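Local coordinates for protein Lysine/ornithine decarboxylase (Selenomonas ruminantium, PDB 5GJO) that decarboxylates both L-lysine and L-ornithine with similar efficiency, using pyridoxal 5'-phosphate, to give cadaverine and putrescine, at residues E280-F294 and P316-L330. The protein carries 2 engineered substitutions. Numbering follows the deposited sequence.
With PLP (pyridoxal-5'-phosphate), chain O.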
# COMPACT_ATOMS: atom_id res chain seq x y z
N GLU A 280 -26.81 10.93 -13.31
CA GLU A 280 -27.19 9.74 -14.11
C GLU A 280 -26.51 8.45 -13.67
O GLU A 280 -27.09 7.39 -13.76
CB GLU A 280 -26.98 9.96 -15.61
CG GLU A 280 -27.88 9.08 -16.48
CD GLU A 280 -27.92 9.58 -17.92
OE1 GLU A 280 -29.03 9.99 -18.37
OE2 GLU A 280 -26.85 9.58 -18.58
N GLN A 281 -25.28 8.56 -13.21
CA GLN A 281 -24.56 7.39 -12.71
C GLN A 281 -24.53 7.39 -11.16
O GLN A 281 -23.85 8.17 -10.57
CB GLN A 281 -23.20 7.36 -13.38
CG GLN A 281 -22.29 6.31 -12.83
CD GLN A 281 -21.33 5.70 -13.78
OE1 GLN A 281 -20.50 4.95 -13.36
NE2 GLN A 281 -21.48 5.95 -15.08
N PRO A 282 -25.24 6.48 -10.49
CA PRO A 282 -25.11 6.47 -9.06
C PRO A 282 -23.72 6.08 -8.61
O PRO A 282 -23.03 5.28 -9.30
CB PRO A 282 -26.07 5.40 -8.61
CG PRO A 282 -26.59 4.73 -9.77
CD PRO A 282 -26.06 5.40 -10.99
N TRP A 283 -23.33 6.55 -7.43
CA TRP A 283 -22.09 6.10 -6.75
C TRP A 283 -22.45 5.37 -5.50
O TRP A 283 -23.38 5.74 -4.74
CB TRP A 283 -21.19 7.22 -6.35
CG TRP A 283 -20.45 7.91 -7.44
CD1 TRP A 283 -20.97 8.43 -8.60
CD2 TRP A 283 -19.04 8.24 -7.47
NE1 TRP A 283 -19.96 8.98 -9.37
CE2 TRP A 283 -18.79 8.94 -8.66
CE3 TRP A 283 -17.98 8.00 -6.61
CZ2 TRP A 283 -17.50 9.34 -9.03
CZ3 TRP A 283 -16.72 8.38 -6.98
CH2 TRP A 283 -16.49 9.08 -8.17
N TYR A 284 -21.67 4.36 -5.21
CA TYR A 284 -21.72 3.67 -3.97
C TYR A 284 -20.34 3.70 -3.33
O TYR A 284 -19.35 3.34 -3.98
CB TYR A 284 -22.08 2.22 -4.20
CG TYR A 284 -23.39 2.13 -4.94
CD1 TYR A 284 -24.54 2.53 -4.28
CD2 TYR A 284 -23.47 1.70 -6.24
CE1 TYR A 284 -25.75 2.52 -4.93
CE2 TYR A 284 -24.72 1.60 -6.90
CZ TYR A 284 -25.83 2.06 -6.22
OH TYR A 284 -27.08 1.98 -6.74
N ILE A 285 -20.32 4.07 -2.05
CA ILE A 285 -19.10 4.10 -1.26
C ILE A 285 -19.06 2.86 -0.39
O ILE A 285 -19.99 2.58 0.35
CB ILE A 285 -19.02 5.36 -0.37
CG1 ILE A 285 -19.04 6.59 -1.27
CG2 ILE A 285 -17.71 5.36 0.41
CD1 ILE A 285 -18.04 6.59 -2.37
N LEU A 286 -17.97 2.08 -0.55
CA LEU A 286 -17.76 0.84 0.23
C LEU A 286 -16.84 1.04 1.42
O LEU A 286 -16.14 1.99 1.41
CB LEU A 286 -17.16 -0.27 -0.67
CG LEU A 286 -17.98 -0.53 -1.96
CD1 LEU A 286 -17.28 -1.60 -2.77
CD2 LEU A 286 -19.37 -0.98 -1.57
N ASP A 287 -16.89 0.14 2.41
CA ASP A 287 -16.02 0.19 3.53
C ASP A 287 -14.65 -0.46 3.36
O ASP A 287 -13.86 -0.43 4.33
CB ASP A 287 -16.70 -0.11 4.86
CG ASP A 287 -17.27 -1.54 4.96
OD1 ASP A 287 -16.97 -2.42 4.14
OD2 ASP A 287 -18.05 -1.77 5.94
N GLU A 288 -14.34 -0.90 2.18
CA GLU A 288 -13.03 -1.34 1.77
C GLU A 288 -12.67 -0.67 0.47
O GLU A 288 -13.51 -0.53 -0.42
CB GLU A 288 -12.92 -2.86 1.68
CG GLU A 288 -11.50 -3.41 1.46
CD GLU A 288 -10.59 -3.41 2.69
OE1 GLU A 288 -9.48 -3.96 2.55
OE2 GLU A 288 -11.00 -2.90 3.79
N GLY A 289 -11.41 -0.32 0.28
CA GLY A 289 -11.02 0.40 -0.97
C GLY A 289 -9.57 0.15 -1.40
O GLY A 289 -8.89 -0.86 -1.02
N ILE A 290 -9.07 1.08 -2.19
CA ILE A 290 -7.81 0.95 -2.91
C ILE A 290 -6.59 1.00 -1.99
O ILE A 290 -5.52 0.51 -2.38
CB ILE A 290 -7.72 1.99 -4.02
CG1 ILE A 290 -6.75 1.50 -5.12
CG2 ILE A 290 -7.28 3.33 -3.45
CD1 ILE A 290 -6.85 2.25 -6.40
N TYR A 291 -6.77 1.46 -0.75
CA TYR A 291 -5.70 1.40 0.24
C TYR A 291 -5.79 0.17 1.12
O TYR A 291 -4.98 0.02 2.02
CB TYR A 291 -5.68 2.62 1.12
CG TYR A 291 -5.19 3.86 0.41
CD1 TYR A 291 -3.84 4.11 0.32
CD2 TYR A 291 -6.09 4.82 -0.12
CE1 TYR A 291 -3.37 5.25 -0.32
CE2 TYR A 291 -5.58 5.97 -0.78
CZ TYR A 291 -4.24 6.16 -0.83
OH TYR A 291 -3.68 7.31 -1.42
N GLY A 292 -6.77 -0.69 0.84
CA GLY A 292 -6.87 -2.00 1.49
C GLY A 292 -6.75 -3.11 0.49
O GLY A 292 -5.79 -3.14 -0.25
N CYS A 293 -7.69 -4.08 0.54
CA CYS A 293 -7.66 -5.24 -0.32
C CYS A 293 -7.69 -4.91 -1.83
O CYS A 293 -7.09 -5.65 -2.60
CB CYS A 293 -8.77 -6.24 -0.01
SG CYS A 293 -8.39 -6.91 1.64
N PHE A 294 -8.23 -3.78 -2.21
CA PHE A 294 -8.24 -3.40 -3.62
C PHE A 294 -6.96 -2.73 -4.05
O PHE A 294 -6.88 -2.25 -5.19
CB PHE A 294 -9.42 -2.48 -3.95
CG PHE A 294 -10.78 -3.10 -3.80
CD1 PHE A 294 -11.32 -3.79 -4.85
CD2 PHE A 294 -11.55 -2.86 -2.66
CE1 PHE A 294 -12.61 -4.31 -4.75
CE2 PHE A 294 -12.87 -3.37 -2.58
CZ PHE A 294 -13.35 -4.10 -3.62
N PRO A 316 -25.42 1.65 -15.14
CA PRO A 316 -24.01 1.88 -14.90
C PRO A 316 -23.79 2.68 -13.68
O PRO A 316 -24.46 3.77 -13.48
CB PRO A 316 -23.52 2.63 -16.21
CG PRO A 316 -24.46 2.10 -17.24
CD PRO A 316 -25.79 2.03 -16.54
N SER A 317 -22.87 2.17 -12.83
CA SER A 317 -22.61 2.73 -11.49
C SER A 317 -21.13 2.80 -11.18
O SER A 317 -20.34 2.04 -11.70
CB SER A 317 -23.33 1.92 -10.44
OG SER A 317 -24.74 1.70 -10.76
N THR A 318 -20.76 3.74 -10.28
CA THR A 318 -19.41 3.86 -9.81
C THR A 318 -19.30 3.39 -8.34
O THR A 318 -20.21 3.67 -7.57
CB THR A 318 -18.95 5.28 -10.00
OG1 THR A 318 -18.80 5.57 -11.41
CG2 THR A 318 -17.60 5.58 -9.34
N PHE A 319 -18.19 2.73 -8.00
CA PHE A 319 -17.94 2.26 -6.64
C PHE A 319 -16.65 2.90 -6.21
O PHE A 319 -15.65 2.80 -6.96
CB PHE A 319 -17.80 0.73 -6.61
CG PHE A 319 -19.11 0.01 -6.81
CD1 PHE A 319 -19.62 -0.17 -8.06
CD2 PHE A 319 -19.82 -0.44 -5.72
CE1 PHE A 319 -20.81 -0.85 -8.21
CE2 PHE A 319 -21.01 -1.13 -5.87
CZ PHE A 319 -21.53 -1.25 -7.14
N GLY A 320 -16.65 3.47 -5.01
CA GLY A 320 -15.42 4.06 -4.45
C GLY A 320 -15.22 3.47 -3.07
O GLY A 320 -16.15 2.91 -2.47
N GLY A 321 -13.99 3.64 -2.61
CA GLY A 321 -13.63 3.20 -1.28
C GLY A 321 -13.87 4.29 -0.24
O GLY A 321 -14.37 5.36 -0.54
N PRO A 322 -13.50 4.01 1.01
CA PRO A 322 -13.89 4.85 2.13
C PRO A 322 -12.92 5.97 2.48
O PRO A 322 -13.18 6.73 3.41
CB PRO A 322 -13.92 3.84 3.31
CG PRO A 322 -12.81 2.86 2.94
CD PRO A 322 -13.00 2.69 1.43
N SER A 323 -11.80 6.04 1.81
CA SER A 323 -10.80 7.07 2.12
C SER A 323 -11.19 8.44 1.59
O SER A 323 -12.18 8.61 0.83
CB SER A 323 -9.44 6.71 1.64
OG SER A 323 -9.34 6.87 0.26
N CYS A 324 -10.46 9.43 2.07
CA CYS A 324 -10.63 10.82 1.65
C CYS A 324 -9.85 11.18 0.40
O CYS A 324 -9.67 12.38 0.15
CB CYS A 324 -10.14 11.72 2.80
SG CYS A 324 -11.33 11.56 4.21
N ASP A 325 -9.34 10.21 -0.33
CA ASP A 325 -8.47 10.43 -1.49
C ASP A 325 -9.28 10.19 -2.78
O ASP A 325 -10.02 9.20 -2.93
CB ASP A 325 -7.31 9.49 -1.40
CG ASP A 325 -6.19 9.76 -2.39
OD1 ASP A 325 -6.45 10.18 -3.56
OD2 ASP A 325 -5.04 9.52 -2.01
N GLY A 326 -9.06 11.06 -3.75
CA GLY A 326 -9.70 10.98 -5.04
C GLY A 326 -9.35 9.74 -5.86
O GLY A 326 -10.08 9.33 -6.73
N ILE A 327 -8.18 9.19 -5.61
CA ILE A 327 -7.75 8.00 -6.29
C ILE A 327 -8.55 6.75 -5.88
O ILE A 327 -8.45 5.75 -6.51
CB ILE A 327 -6.24 7.77 -6.11
CG1 ILE A 327 -5.68 7.00 -7.29
CG2 ILE A 327 -5.93 7.07 -4.81
CD1 ILE A 327 -4.18 6.99 -7.31
N ASP A 328 -9.29 6.84 -4.79
CA ASP A 328 -9.96 5.66 -4.25
C ASP A 328 -11.28 5.38 -4.98
O ASP A 328 -12.35 5.34 -4.41
CB ASP A 328 -10.19 5.89 -2.74
CG ASP A 328 -10.46 4.61 -1.97
OD1 ASP A 328 -10.68 3.56 -2.58
OD2 ASP A 328 -10.48 4.68 -0.75
N VAL A 329 -11.17 5.15 -6.28
CA VAL A 329 -12.31 4.78 -7.09
C VAL A 329 -12.03 3.40 -7.66
O VAL A 329 -10.99 3.19 -8.26
CB VAL A 329 -12.55 5.76 -8.26
CG1 VAL A 329 -13.76 5.35 -9.07
CG2 VAL A 329 -12.72 7.18 -7.74
N LEU A 330 -12.96 2.47 -7.46
CA LEU A 330 -12.67 1.06 -7.67
C LEU A 330 -13.24 0.60 -9.05
O LEU A 330 -12.58 -0.18 -9.76
CB LEU A 330 -13.36 0.30 -6.58
CG LEU A 330 -13.02 0.77 -5.16
CD1 LEU A 330 -13.77 -0.01 -4.12
CD2 LEU A 330 -11.52 0.68 -4.97
N1 PLP O . -8.79 17.43 4.80
C2 PLP O . -9.45 16.49 4.11
C2A PLP O . -10.90 16.15 4.35
C3 PLP O . -8.75 15.72 3.08
O3 PLP O . -9.38 14.79 2.38
C4 PLP O . -7.33 16.00 2.81
C4A PLP O . -6.63 15.22 1.75
O4A PLP O . -7.11 14.16 1.34
C5 PLP O . -6.74 17.09 3.63
C6 PLP O . -7.50 17.74 4.56
C5A PLP O . -5.30 17.49 3.48
O4P PLP O . -4.90 17.71 2.14
P PLP O . -3.46 18.24 1.96
O1P PLP O . -2.64 17.16 2.48
O2P PLP O . -3.35 19.47 2.76
O3P PLP O . -3.30 18.39 0.52
O HOH W 1 -26.01 5.16 -15.17
O HOH W 2 -27.08 1.28 -9.46
O HOH W 3 -9.20 2.57 0.52
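Asp328 OD2 accepts from Ser323 OG on its anti lone pair, from Ser323 N and from a water that itself accepts from Tyr291 N across the contact. OD1 of the same carboxylate takes the backbone N-H of Ile290 at 3.0 Å, almost straight (177° at the hydrogen) though from above the carboxylate plane. At the next residue of the 289-292 turn, Tyr291 OH donates to Asp325 OD2 (2.7 Å), which lies at the edge of the tyrosine ring; Asp325 OD1 accepts from Ile327 N, closing an Asx turn. These bonds tie down residues on either side of Cys324, by similarity the proton donor shared across the dimer, whose CB lies 3.2 Å from O3 of the pyridoxal phosphate; the second subunit supplies that cofactor's hydrogen bonds from Ser183, His180 and Tyr353. Both loops leave the C-terminal ends of neighbouring parallel strands, 283-286 and 316-320, in the mixed sheet outside the PLP-binding barrel. Four backbone hydrogen bonds, from Thr318 N to Pro282 O (2.9 Å) at one end to Leu286 N to Gly320 O (2.8 Å) at the other, set the register Trp283-Thr318, Tyr284-Phe319, Ile285-Gly320. On one face of the sheet, chi1 of -69° turns Thr318 CG2 over the indole, 3.4 Å from the centroid of the Trp283 six-membered ring and 6° off its normal, a CH-pi contact, and leaves OG1 beside the backbone N, where it donates to Gln281 OE1 (2.7 Å) from above the amide plane. On the other face, Tyr284 CD2 lies over the Phe319 ring toward its rim, 3.6 Å from CZ, the two rings oblique to each other.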